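Glutathione s-transferase S2 (Nilaparvata lugens, PDB 5H5L) acts as a prostaglandin D synthase of the sigma glutathione transferase class that requires glutathione, and probably also conjugates glutathione to electrophilic substrates with loss of halide. Local coordinates at residues A68-L71 with G72-G76; G79-E82 with W83-L86; T94-D97 with F98-S101; F128-N131 with K132-D135; N134-I137 with K138-G142. One frame throughout, in Å; residues are numbered along the deposited sequence.

Contact 1 of 5, residues A68-L71 with G72-G76; sequences ARYL and GKKAG
Y70 and K74 sit one turn apart on helix 64-75, in the thioredoxin-like N-terminal domain, just before the helix closes in a Schellman motif at G76. Their side chains run alongside each other and point the same way. The tyrosine's CG stands opposite its own backbone N (chi1 170°), which sends the ring along the helix surface. K74 folds at three successive torsions, laying CD 4.0 Å from Y70 CZ and NZ 3.3 Å from Y70 OH. That ammonium has its firm partner in E82 of the second subunit, a salt bridge, and Y70 packs on the same glutamate. With an alanine in place of Y70, the lysine would lose the wall it follows and is likely to turn more freely, weakening its aim across the dimer interface. L71 packs on M21 and L25 of helix 15-25, while its O receives A75 N at 2.8 Å. One residue on, phi turns positive (68°) at G76, whose N donates to K73 O at 3.2 Å.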
loop_
_atom_site.group_PDB
_atom_site.type_symbol
_atom_site.label_atom_id
_atom_site.label_comp_id
_atom_site.label_asym_id
_atom_site.label_seq_id
_atom_site.Cartn_x
_atom_site.Cartn_y
_atom_site.Cartn_z
ATOM N N ALA B 68 9.449 -3.280 4.385
ATOM C CA ALA B 68 9.263 -4.633 4.916
ATOM C C ALA B 68 9.424 -5.694 3.831
ATOM O O ALA B 68 10.054 -6.743 4.060
ATOM C CB ALA B 68 7.892 -4.725 5.576
ATOM N N ARG B 69 8.866 -5.437 2.632
ATOM C CA ARG B 69 8.969 -6.376 1.521
ATOM C C ARG B 69 10.423 -6.524 1.082
ATOM O O ARG B 69 10.889 -7.630 0.802
ATOM C CB ARG B 69 8.093 -5.899 0.346
ATOM C CG ARG B 69 8.041 -6.883 -0.864
ATOM C CD ARG B 69 7.221 -6.320 -2.087
ATOM N NE ARG B 69 5.828 -6.075 -1.687
ATOM C CZ ARG B 69 5.314 -4.881 -1.442
ATOM N NH1 ARG B 69 6.054 -3.776 -1.586
ATOM N NH2 ARG B 69 4.057 -4.781 -1.033
ATOM N N TYR B 70 11.129 -5.398 0.987
ATOM C CA TYR B 70 12.541 -5.396 0.632
ATOM C C TYR B 70 13.355 -6.238 1.614
ATOM O O TYR B 70 14.065 -7.169 1.213
ATOM C CB TYR B 70 13.041 -3.944 0.615
ATOM C CG TYR B 70 14.545 -3.774 0.507
ATOM C CD1 TYR B 70 15.201 -4.018 -0.695
ATOM C CD2 TYR B 70 15.309 -3.346 1.592
ATOM C CE1 TYR B 70 16.562 -3.843 -0.822
ATOM C CE2 TYR B 70 16.688 -3.178 1.463
ATOM C CZ TYR B 70 17.295 -3.421 0.247
ATOM O OH TYR B 70 18.630 -3.255 0.042
ATOM N N LEU B 71 13.225 -5.954 2.912
ATOM C CA LEU B 71 13.887 -6.795 3.916
ATOM C C LEU B 71 13.387 -8.233 3.883
ATOM O O LEU B 71 14.170 -9.176 4.063
ATOM C CB LEU B 71 13.697 -6.198 5.283
ATOM C CG LEU B 71 14.211 -4.771 5.360
ATOM C CD1 LEU B 71 13.855 -4.182 6.678
ATOM C CD2 LEU B 71 15.708 -4.738 5.163
ATOM N N GLY B 72 12.120 -8.437 3.556
ATOM C CA GLY B 72 11.620 -9.796 3.419
ATOM C C GLY B 72 12.340 -10.551 2.329
ATOM O O GLY B 72 12.662 -11.733 2.494
ATOM N N LYS B 73 12.575 -9.892 1.187
ATOM C CA LYS B 73 13.366 -10.515 0.129
ATOM C C LYS B 73 14.754 -10.845 0.643
ATOM O O LYS B 73 15.269 -11.934 0.404
ATOM C CB LYS B 73 13.527 -9.603 -1.090
ATOM C CG LYS B 73 12.304 -9.360 -1.945
ATOM C CD LYS B 73 12.014 -10.550 -2.804
ATOM C CE LYS B 73 10.702 -10.338 -3.573
ATOM N NZ LYS B 73 10.291 -11.583 -4.305
ATOM N N LYS B 74 15.385 -9.894 1.333
ATOM C CA LYS B 74 16.717 -10.143 1.863
ATOM C C LYS B 74 16.706 -11.289 2.855
ATOM O O LYS B 74 17.702 -12.010 2.965
ATOM C CB LYS B 74 17.286 -8.891 2.531
ATOM C CG LYS B 74 17.536 -7.731 1.556
ATOM C CD LYS B 74 18.669 -6.822 1.914
ATOM C CE LYS B 74 19.829 -7.049 0.950
ATOM N NZ LYS B 74 19.656 -6.330 -0.350
ATOM N N ALA B 75 15.590 -11.489 3.558
ATOM C CA ALA B 75 15.490 -12.484 4.628
ATOM C C ALA B 75 15.073 -13.852 4.132
ATOM O O ALA B 75 15.008 -14.786 4.930
ATOM C CB ALA B 75 14.505 -12.023 5.695
ATOM N N GLY B 76 14.771 -13.995 2.852
ATOM C CA GLY B 76 14.158 -15.220 2.372
ATOM C C GLY B 76 12.739 -15.454 2.845
ATOM O O GLY B 76 12.312 -16.613 2.958
#

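Contact 2 of 5, residues G79-E82 with W83-L86; sequences GSNE and WEDL
The N-terminal cap of helix 82-106 is made by side chains of N81, E84 and D85, reaching across the helix start in both directions. N81 occupies the N-cap position and its OD1 accepts from E84 N at 2.8 Å, the donor lying nearly along the C=O axis. A chi1 of 51° makes this possible, since it swings the amide over the opening turn instead of away from it. E84 answers in the reverse sense: its chain extends beyond CG back over the loop, and OE1 takes S80 N at 2.7 Å in a straight bond (167°), from the anti side and somewhat out of the carboxylate plane. S80 OG adds a weak bond to that same oxygen, and K148 forms a salt bridge with it. D85 reaches further back, OD1 receiving G79 N at 2.7 Å from above the carboxylate plane, while OD2 is salt-bridged to K73. These donors and cations would probably favour the ionised form of both acids. G79 comes within 3.6 Å of E84 CB through its CA, and a beta-carbon at G79 would collide with the backbone of E84 and D85. W83 packs on V61 of the second subunit. Such side-chain capping is typical of helix N-termini, and here it starts the first helix of the all-helical domain of a glutathione transferase.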
loop_
_atom_site.group_PDB
_atom_site.type_symbol
_atom_site.label_atom_id
_atom_site.label_comp_id
_atom_site.label_asym_id
_atom_site.label_seq_id
_atom_site.Cartn_x
_atom_site.Cartn_y
_atom_site.Cartn_z
ATOM N N GLY B 79 8.030 -14.533 -1.772
ATOM C CA GLY B 79 7.493 -15.634 -2.547
ATOM C C GLY B 79 8.562 -16.335 -3.404
ATOM O O GLY B 79 9.562 -15.736 -3.782
ATOM N N SER B 80 8.302 -17.604 -3.743
ATOM C CA SER B 80 9.146 -18.341 -4.687
ATOM C C SER B 80 8.901 -17.966 -6.148
ATOM O O SER B 80 9.718 -18.325 -7.001
ATOM C CB SER B 80 8.924 -19.840 -4.521
ATOM O OG SER B 80 9.160 -20.232 -3.182
ATOM N N ASN B 81 7.797 -17.285 -6.456
ATOM C CA ASN B 81 7.488 -16.815 -7.809
ATOM C C ASN B 81 6.581 -15.595 -7.692
ATOM O O ASN B 81 6.294 -15.137 -6.586
ATOM C CB ASN B 81 6.827 -17.909 -8.646
ATOM C CG ASN B 81 5.662 -18.548 -7.961
ATOM O OD1 ASN B 81 4.776 -17.875 -7.449
ATOM N ND2 ASN B 81 5.666 -19.865 -7.912
ATOM N N GLU B 82 6.151 -15.040 -8.835
ATOM C CA GLU B 82 5.351 -13.816 -8.772
ATOM C C GLU B 82 4.006 -14.072 -8.116
ATOM O O GLU B 82 3.480 -13.193 -7.421
ATOM C CB GLU B 82 5.107 -13.206 -10.153
ATOM C CG GLU B 82 6.321 -12.983 -10.991
ATOM C CD GLU B 82 6.606 -14.206 -11.814
ATOM O OE1 GLU B 82 7.254 -15.110 -11.254
ATOM O OE2 GLU B 82 6.110 -14.290 -12.971
ATOM N N TRP B 83 3.407 -15.246 -8.367
ATOM C CA TRP B 83 2.103 -15.546 -7.786
ATOM C C TRP B 83 2.195 -15.610 -6.275
ATOM O O TRP B 83 1.325 -15.090 -5.565
ATOM C CB TRP B 83 1.550 -16.860 -8.334
ATOM C CG TRP B 83 0.220 -17.178 -7.764
ATOM C CD1 TRP B 83 -0.045 -18.009 -6.731
ATOM C CD2 TRP B 83 -1.047 -16.629 -8.176
ATOM N NE1 TRP B 83 -1.387 -18.019 -6.466
ATOM C CE2 TRP B 83 -2.021 -17.176 -7.341
ATOM C CE3 TRP B 83 -1.435 -15.730 -9.171
ATOM C CZ2 TRP B 83 -3.379 -16.875 -7.471
ATOM C CZ3 TRP B 83 -2.780 -15.426 -9.305
ATOM C CH2 TRP B 83 -3.737 -16.003 -8.454
ATOM N N GLU B 84 3.253 -16.229 -5.762
ATOM C CA GLU B 84 3.414 -16.310 -4.318
ATOM C C GLU B 84 3.604 -14.924 -3.711
ATOM O O GLU B 84 3.030 -14.625 -2.655
ATOM C CB GLU B 84 4.577 -17.239 -3.957
ATOM C CG GLU B 84 4.215 -18.681 -4.127
ATOM C CD GLU B 84 5.173 -19.609 -3.436
ATOM O OE1 GLU B 84 6.209 -19.141 -2.908
ATOM O OE2 GLU B 84 4.854 -20.813 -3.418
ATOM N N ASP B 85 4.372 -14.044 -4.373
ATOM C CA ASP B 85 4.466 -12.671 -3.869
ATOM C C ASP B 85 3.125 -11.951 -3.945
ATOM O O ASP B 85 2.802 -11.141 -3.072
ATOM C CB ASP B 85 5.525 -11.873 -4.635
ATOM C CG ASP B 85 6.931 -12.158 -4.138
ATOM O OD1 ASP B 85 7.131 -12.275 -2.908
ATOM O OD2 ASP B 85 7.837 -12.265 -4.975
ATOM N N LEU B 86 2.344 -12.199 -4.999
ATOM C CA LEU B 86 1.015 -11.603 -5.069
ATOM C C LEU B 86 0.169 -12.026 -3.869
ATOM O O LEU B 86 -0.571 -11.221 -3.304
ATOM C CB LEU B 86 0.310 -11.990 -6.355
ATOM C CG LEU B 86 -1.090 -11.429 -6.595
ATOM C CD1 LEU B 86 -1.113 -9.905 -6.592
ATOM C CD2 LEU B 86 -1.645 -11.970 -7.927
#

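Contact 3 of 5, residues T94-D97 with F98-S101; sequences TFND and FRSS. With GSH (glutathione), chain C.
N96 OD1 accepts two hydrogen bonds from R99, from NE at 2.8 Å and from NH2 at 3.1 Å. Both are weak, since neither N-H points straight at the oxygen; the amide and guanidinium planes stand 75° apart. The two side chains run next to each other in the same direction. R99 reaches this place from a crowded position, with CG between its backbone N and carbonyl carbon (chi1 79°), and then extends to NE. A second shell positions the pair: Y155 OH is hydrogen-bonded to R99 NH2, and T65 OG1 to N96 ND2. R99 also lines the glutathione pocket of its own subunit. F95 and F98 build the apolar flank, the two side chains meeting at an oblique angle, with F95 CE1 4.0 Å from F98 CD2, and F95 O lies at the edge of the F98 ring. F156 meets F95 edge-to-face, continuing the core of the helical domain. D97 leaves the helix in another direction and serves the glutathione held by the second subunit. N1 of that molecule donates to D97 OD1 and to D97 OD2, each at 3.0 Å, and OD2 also accepts from Q63 of the second subunit. The carboxylate thus meets the gamma-glutamyl amino group with both oxygens, a setting that would probably favour the cationic amino group and the ionised aspartate. By this chemistry, one stretch of helix contributes to both glutathione sites of the dimer.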
loop_
_atom_site.group_PDB
_atom_site.type_symbol
_atom_site.label_atom_id
_atom_site.label_comp_id
_atom_site.label_asym_id
_atom_site.label_seq_id
_atom_site.Cartn_x
_atom_site.Cartn_y
_atom_site.Cartn_z
ATOM N N THR B 94 -4.655 -5.367 1.908
ATOM C CA THR B 94 -5.959 -5.447 2.542
ATOM C C THR B 94 -5.863 -5.102 4.022
ATOM O O THR B 94 -6.694 -4.354 4.542
ATOM C CB THR B 94 -6.536 -6.842 2.306
ATOM O OG1 THR B 94 -6.803 -6.955 0.902
ATOM C CG2 THR B 94 -7.824 -7.054 3.071
ATOM N N PHE B 95 -4.854 -5.631 4.714
ATOM C CA PHE B 95 -4.611 -5.252 6.099
ATOM C C PHE B 95 -4.422 -3.742 6.217
ATOM O O PHE B 95 -4.902 -3.111 7.163
ATOM C CB PHE B 95 -3.380 -5.984 6.632
ATOM C CG PHE B 95 -3.021 -5.634 8.028
ATOM C CD1 PHE B 95 -3.885 -5.901 9.062
ATOM C CD2 PHE B 95 -1.790 -5.072 8.317
ATOM C CE1 PHE B 95 -3.547 -5.591 10.338
ATOM C CE2 PHE B 95 -1.437 -4.751 9.624
ATOM C CZ PHE B 95 -2.298 -5.015 10.628
ATOM N N ASN B 96 -3.742 -3.134 5.248
ATOM C CA ASN B 96 -3.522 -1.692 5.355
ATOM C C ASN B 96 -4.818 -0.922 5.112
ATOM O O ASN B 96 -5.030 0.110 5.743
ATOM C CB ASN B 96 -2.414 -1.246 4.407
ATOM C CG ASN B 96 -1.011 -1.665 4.906
ATOM O OD1 ASN B 96 -0.791 -1.875 6.095
ATOM N ND2 ASN B 96 -0.083 -1.786 3.996
ATOM N N ASP B 97 -5.718 -1.443 4.266
ATOM C CA ASP B 97 -7.047 -0.863 4.139
ATOM C C ASP B 97 -7.769 -0.926 5.477
ATOM O O ASP B 97 -8.380 0.053 5.912
ATOM C CB ASP B 97 -7.870 -1.615 3.098
ATOM C CG ASP B 97 -7.512 -1.271 1.683
ATOM O OD1 ASP B 97 -6.845 -0.242 1.450
ATOM O OD2 ASP B 97 -7.919 -2.051 0.789
ATOM N N PHE B 98 -7.693 -2.075 6.152
ATOM C CA PHE B 98 -8.274 -2.197 7.492
ATOM C C PHE B 98 -7.706 -1.146 8.415
ATOM O O PHE B 98 -8.448 -0.422 9.093
ATOM C CB PHE B 98 -7.999 -3.563 8.097
ATOM C CG PHE B 98 -8.165 -3.595 9.600
ATOM C CD1 PHE B 98 -9.427 -3.508 10.169
ATOM C CD2 PHE B 98 -7.079 -3.680 10.433
ATOM C CE1 PHE B 98 -9.591 -3.537 11.556
ATOM C CE2 PHE B 98 -7.230 -3.709 11.808
ATOM C CZ PHE B 98 -8.503 -3.631 12.369
ATOM N N ARG B 99 -6.379 -1.038 8.461
ATOM C CA ARG B 99 -5.845 -0.188 9.514
ATOM C C ARG B 99 -6.062 1.284 9.225
ATOM O O ARG B 99 -5.941 2.100 10.148
ATOM C CB ARG B 99 -4.386 -0.517 9.796
ATOM C CG ARG B 99 -3.385 0.004 8.903
ATOM C CD ARG B 99 -1.994 -0.436 9.443
ATOM N NE ARG B 99 -0.973 -0.340 8.395
ATOM C CZ ARG B 99 -0.512 0.813 7.926
ATOM N NH1 ARG B 99 -0.981 1.952 8.426
ATOM N NH2 ARG B 99 0.402 0.834 6.954
ATOM N N SER B 100 -6.476 1.627 8.007
ATOM C CA SER B 100 -6.933 2.980 7.743
ATOM C C SER B 100 -8.073 3.365 8.667
ATOM O O SER B 100 -8.161 4.524 9.087
ATOM C CB SER B 100 -7.362 3.112 6.304
ATOM O OG SER B 100 -8.101 4.290 6.148
ATOM N N SER B 101 -8.940 2.402 8.998
ATOM C CA SER B 101 -10.018 2.636 9.951
ATOM C C SER B 101 -9.465 2.986 11.321
ATOM O O SER B 101 -9.982 3.873 12.015
ATOM C CB SER B 101 -10.922 1.405 10.024
ATOM O OG SER B 101 -12.032 1.605 9.190
HETATM N N1 GSH C . -6.660 -0.558 -1.518
HETATM C CA1 GSH C . -7.705 -0.895 -2.472
HETATM C C1 GSH C . -7.130 -1.016 -3.882
HETATM O O11 GSH C . -7.633 -1.782 -4.759
HETATM O O12 GSH C . -6.150 -0.267 -4.141
HETATM C CB1 GSH C . -8.711 0.288 -2.522
HETATM C CG1 GSH C . -9.934 -0.203 -3.277
HETATM C CD1 GSH C . -11.060 0.856 -3.171
HETATM O OE1 GSH C . -10.970 1.805 -2.475
HETATM N N2 GSH C . -12.208 0.578 -4.020
HETATM C CA2 GSH C . -13.357 1.455 -4.098
HETATM C C2 GSH C . -14.636 0.645 -3.909
HETATM O O2 GSH C . -14.700 -0.502 -4.195
HETATM C CB2 GSH C . -13.429 1.972 -5.519
HETATM S SG2 GSH C . -11.941 2.822 -6.090
HETATM N N3 GSH C . -15.798 1.379 -3.441
HETATM C CA3 GSH C . -17.088 0.733 -3.307
HETATM C C3 GSH C . -17.354 0.351 -1.872
HETATM O O31 GSH C . -18.493 -0.099 -1.612
HETATM O O32 GSH C . -16.461 0.488 -0.993
#

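Contact 4 of 5, residues F128-N131 with K132-D135; sequences FYFN and KFND
F130 O receives N134 N at 2.8 Å, and one residue earlier Y129 O takes F133 N in a nearly straight bond. Y129 O has a second neighbour in the same residue: the F133 ring turns one face to it, bringing CG within 3.3 Å. The ring owes this place to its first torsion (chi1 -65°), which lays CG beside the backbone N and folds the side chain back toward the preceding turn. There it runs parallel in sense with Y129, whose CB is 3.9 Å from F133 CE2. It meets F130 obliquely, ring centroids 5.8 Å apart and planes at 35°. This aromatic cluster belongs to helix 111-139 of the glutathione transferase helical domain, on the side that packs against M91, T94 and F95 of helix 82-106. A serine in place of F133 would probably open a gap between the two helices and leave F130 and Y129 without the ring that fills the space beside them. Another side of the helix turns to the dimer partner. K132 CE lies over one face of the F128 ring, 4.1 Å from its centroid, in a CH-pi contact, while NZ goes on to P47 O and the ring of Y48 of the second subunit. A water donates to N131 OD1 at 2.8 Å and accepts from N134 ND2, whereas N134 OD1 takes the backbone N atoms of H176 and I177.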
loop_
_atom_site.group_PDB
_atom_site.type_symbol
_atom_site.label_atom_id
_atom_site.label_comp_id
_atom_site.label_asym_id
_atom_site.label_seq_id
_atom_site.Cartn_x
_atom_site.Cartn_y
_atom_site.Cartn_z
ATOM N N PHE B 128 -15.524 -7.865 10.368
ATOM C CA PHE B 128 -15.539 -8.047 8.921
ATOM C C PHE B 128 -14.174 -8.514 8.433
ATOM O O PHE B 128 -14.046 -9.572 7.799
ATOM C CB PHE B 128 -15.958 -6.753 8.221
ATOM C CG PHE B 128 -15.915 -6.841 6.720
ATOM C CD1 PHE B 128 -17.008 -7.293 6.016
ATOM C CD2 PHE B 128 -14.757 -6.526 6.026
ATOM C CE1 PHE B 128 -16.970 -7.396 4.637
ATOM C CE2 PHE B 128 -14.710 -6.626 4.651
ATOM C CZ PHE B 128 -15.817 -7.067 3.958
ATOM N N TYR B 129 -13.123 -7.758 8.764
ATOM C CA TYR B 129 -11.781 -8.120 8.304
ATOM C C TYR B 129 -11.240 -9.327 9.046
ATOM O O TYR B 129 -10.672 -10.237 8.433
ATOM C CB TYR B 129 -10.800 -6.944 8.466
ATOM C CG TYR B 129 -11.004 -5.890 7.406
ATOM C CD1 TYR B 129 -10.426 -6.005 6.152
ATOM C CD2 TYR B 129 -11.793 -4.799 7.651
ATOM C CE1 TYR B 129 -10.639 -5.034 5.179
ATOM C CE2 TYR B 129 -12.022 -3.846 6.693
ATOM C CZ TYR B 129 -11.436 -3.954 5.465
ATOM O OH TYR B 129 -11.693 -2.991 4.521
ATOM N N PHE B 130 -11.389 -9.363 10.371
ATOM C CA PHE B 130 -10.674 -10.402 11.104
ATOM C C PHE B 130 -11.280 -11.787 10.913
ATOM O O PHE B 130 -10.539 -12.771 10.988
ATOM C CB PHE B 130 -10.596 -10.066 12.574
ATOM C CG PHE B 130 -9.563 -9.026 12.894
ATOM C CD1 PHE B 130 -9.220 -8.052 11.960
ATOM C CD2 PHE B 130 -8.939 -9.026 14.114
ATOM C CE1 PHE B 130 -8.266 -7.096 12.254
ATOM C CE2 PHE B 130 -7.995 -8.064 14.436
ATOM C CZ PHE B 130 -7.647 -7.108 13.514
ATOM N N ASN B 131 -12.599 -11.905 10.699
ATOM C CA ASN B 131 -13.147 -13.230 10.383
ATOM C C ASN B 131 -12.548 -13.739 9.072
ATOM O O ASN B 131 -12.172 -14.910 8.954
ATOM C CB ASN B 131 -14.675 -13.197 10.278
ATOM C CG ASN B 131 -15.386 -13.223 11.635
ATOM O OD1 ASN B 131 -14.963 -13.886 12.570
ATOM N ND2 ASN B 131 -16.482 -12.512 11.716
ATOM N N LYS B 132 -12.417 -12.856 8.074
ATOM C CA LYS B 132 -11.815 -13.281 6.812
ATOM C C LYS B 132 -10.336 -13.622 6.981
ATOM O O LYS B 132 -9.867 -14.623 6.429
ATOM C CB LYS B 132 -12.012 -12.202 5.755
ATOM C CG LYS B 132 -13.437 -12.214 5.160
ATOM C CD LYS B 132 -13.836 -10.823 4.703
ATOM C CE LYS B 132 -15.226 -10.801 4.110
ATOM N NZ LYS B 132 -15.308 -11.543 2.804
ATOM N N PHE B 133 -9.578 -12.781 7.704
ATOM C CA PHE B 133 -8.172 -13.083 7.975
ATOM C C PHE B 133 -8.057 -14.416 8.696
ATOM O O PHE B 133 -7.200 -15.255 8.376
ATOM C CB PHE B 133 -7.530 -11.998 8.857
ATOM C CG PHE B 133 -7.419 -10.628 8.227
ATOM C CD1 PHE B 133 -7.536 -10.420 6.861
ATOM C CD2 PHE B 133 -7.185 -9.532 9.039
ATOM C CE1 PHE B 133 -7.422 -9.149 6.329
ATOM C CE2 PHE B 133 -7.107 -8.268 8.509
ATOM C CZ PHE B 133 -7.209 -8.088 7.151
ATOM N N ASN B 134 -8.889 -14.594 9.719
ATOM C CA ASN B 134 -8.902 -15.837 10.494
ATOM C C ASN B 134 -9.146 -17.053 9.589
ATOM O O ASN B 134 -8.390 -18.027 9.619
ATOM C CB ASN B 134 -9.979 -15.708 11.574
ATOM C CG ASN B 134 -9.781 -16.666 12.739
ATOM O OD1 ASN B 134 -8.672 -16.924 13.207
ATOM N ND2 ASN B 134 -10.875 -17.186 13.222
ATOM N N ASP B 135 -10.176 -16.983 8.747
ATOM C CA ASP B 135 -10.489 -18.063 7.813
ATOM C C ASP B 135 -9.363 -18.247 6.800
ATOM O O ASP B 135 -8.995 -19.374 6.448
ATOM C CB ASP B 135 -11.834 -17.723 7.144
ATOM C CG ASP B 135 -12.192 -18.602 5.929
ATOM O OD1 ASP B 135 -12.848 -19.646 6.121
ATOM O OD2 ASP B 135 -11.903 -18.204 4.770
HETATM O O HOH W 1 -13.614 -16.378 12.352
#

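Contact 5 of 5, residues N134-I137 with K138-G142; sequences NDHI and KNNGG
H136 directs its ring away from the backbone N (chi1 -176°), and N140 keeps CG beside its own N (chi1 -83°); between them these torsions slide the amide over the imidazole. The planes lie 22° apart, stacked, with N140 ND2 centred 3.4 Å above the H136 ring. The same nitrogen donates to H136 O at 2.9 Å, which fixes the rotation of the amide. One residue earlier an asparagine again donates to a carbonyl four residues back, without the stack. D135 O is gripped from opposite faces of its carbonyl plane by N139 N at 3.0 Å and by N139 ND2 at 2.8 Å. A water joins the two side chains, donating to D135 OD1 and accepting from ND2. Both asparagines thus turn back upon carbonyls near the end of helix 111-139, and the chain beyond runs on through two glycines. Here I137 O receives N140 N at 3.2 Å and, from the other face, G142 N at 2.9 Å. The latter bond spans five residues and closes the turn. G141 and G142 both have positive phi, and at G142 any side chain would press on the carbonyl oxygen of G141. I137 packs on H176, I177 and L180 of helix 175-185, with CG2 reaching 3.5 Å from G142 C. The imidazole NE2 of H136 makes a weak hydrogen bond to L144 O beyond the turn.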
loop_
_atom_site.group_PDB
_atom_site.type_symbol
_atom_site.label_atom_id
_atom_site.label_comp_id
_atom_site.label_asym_id
_atom_site.label_seq_id
_atom_site.Cartn_x
_atom_site.Cartn_y
_atom_site.Cartn_z
ATOM N N ASN B 134 -8.889 -14.594 9.719
ATOM C CA ASN B 134 -8.902 -15.837 10.494
ATOM C C ASN B 134 -9.146 -17.053 9.589
ATOM O O ASN B 134 -8.390 -18.027 9.619
ATOM C CB ASN B 134 -9.979 -15.708 11.574
ATOM C CG ASN B 134 -9.781 -16.666 12.739
ATOM O OD1 ASN B 134 -8.672 -16.924 13.207
ATOM N ND2 ASN B 134 -10.875 -17.186 13.222
ATOM N N ASP B 135 -10.176 -16.983 8.747
ATOM C CA ASP B 135 -10.489 -18.063 7.813
ATOM C C ASP B 135 -9.363 -18.247 6.800
ATOM O O ASP B 135 -8.995 -19.374 6.448
ATOM C CB ASP B 135 -11.834 -17.723 7.144
ATOM C CG ASP B 135 -12.192 -18.602 5.929
ATOM O OD1 ASP B 135 -12.848 -19.646 6.121
ATOM O OD2 ASP B 135 -11.903 -18.204 4.770
ATOM N N HIS B 136 -8.759 -17.146 6.361
ATOM C CA HIS B 136 -7.685 -17.245 5.376
ATOM C C HIS B 136 -6.473 -17.930 5.968
ATOM O O HIS B 136 -5.882 -18.812 5.337
ATOM C CB HIS B 136 -7.336 -15.846 4.873
ATOM C CG HIS B 136 -6.323 -15.829 3.786
ATOM N ND1 HIS B 136 -6.665 -15.923 2.459
ATOM C CD2 HIS B 136 -4.976 -15.687 3.825
ATOM C CE1 HIS B 136 -5.568 -15.844 1.722
ATOM N NE2 HIS B 136 -4.530 -15.686 2.526
ATOM N N ILE B 137 -6.084 -17.545 7.186
ATOM C CA ILE B 137 -4.940 -18.183 7.825
ATOM C C ILE B 137 -5.221 -19.666 8.068
ATOM O O ILE B 137 -4.374 -20.522 7.803
ATOM C CB ILE B 137 -4.583 -17.455 9.127
ATOM C CG1 ILE B 137 -4.030 -16.035 8.826
ATOM C CG2 ILE B 137 -3.566 -18.244 9.931
ATOM C CD1 ILE B 137 -3.958 -15.224 10.059
ATOM N N LYS B 138 -6.412 -19.991 8.566
ATOM C CA LYS B 138 -6.806 -21.400 8.730
ATOM C C LYS B 138 -6.613 -22.203 7.451
ATOM O O LYS B 138 -6.121 -23.336 7.488
ATOM C CB LYS B 138 -8.273 -21.474 9.168
ATOM C CG LYS B 138 -8.951 -22.874 9.057
ATOM C CD LYS B 138 -10.411 -22.787 9.516
ATOM C CE LYS B 138 -10.996 -24.123 9.971
ATOM N NZ LYS B 138 -12.293 -23.949 10.719
ATOM N N ASN B 139 -7.043 -21.657 6.317
ATOM C CA ASN B 139 -7.022 -22.374 5.042
ATOM C C ASN B 139 -5.733 -22.204 4.248
ATOM O O ASN B 139 -5.606 -22.796 3.174
ATOM C CB ASN B 139 -8.212 -21.943 4.178
ATOM C CG ASN B 139 -9.527 -22.473 4.712
ATOM O OD1 ASN B 139 -9.805 -23.663 4.610
ATOM N ND2 ASN B 139 -10.335 -21.596 5.300
ATOM N N ASN B 140 -4.767 -21.472 4.769
ATOM C CA ASN B 140 -3.476 -21.258 4.125
ATOM C C ASN B 140 -2.326 -21.754 4.983
ATOM O O ASN B 140 -1.260 -21.129 5.009
ATOM C CB ASN B 140 -3.257 -19.776 3.818
ATOM C CG ASN B 140 -3.916 -19.349 2.530
ATOM O OD1 ASN B 140 -3.258 -19.211 1.499
ATOM N ND2 ASN B 140 -5.230 -19.140 2.579
ATOM N N GLY B 141 -2.546 -22.828 5.738
ATOM C CA GLY B 141 -1.483 -23.466 6.474
ATOM C C GLY B 141 -1.050 -22.805 7.752
ATOM O O GLY B 141 0.019 -23.122 8.259
ATOM N N GLY B 142 -1.846 -21.917 8.316
ATOM C CA GLY B 142 -1.437 -21.232 9.513
ATOM C C GLY B 142 -0.604 -19.989 9.271
ATOM O O GLY B 142 0.074 -19.521 10.195
HETATM O O HOH W 2 -12.710 -22.873 6.051
#

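Overall arrangement
The five contacts follow the chain from the thioredoxin-like domain into the helical one. Contacts 1 and 2, with centres 13 Å apart, are joined by a salt bridge, K73 NZ to D85 OD2 at 2.6 Å. Contact 3 lies further along helix 82-106, about 22 Å from contact 2 between centres, and meets both glutathiones, D97 the second subunit's and R99 its own. It packs against contact 4, F98 CZ lying 3.5 Å from F130 CE1. Contacts 4 and 5 share N134 and D135 on helix 111-139. Contacts 1 to 4 meet the second subunit, whereas contact 5 touches no other chain of the assembly. In contact 1, the A68 side chain is about 9 Å from a bound glutathione.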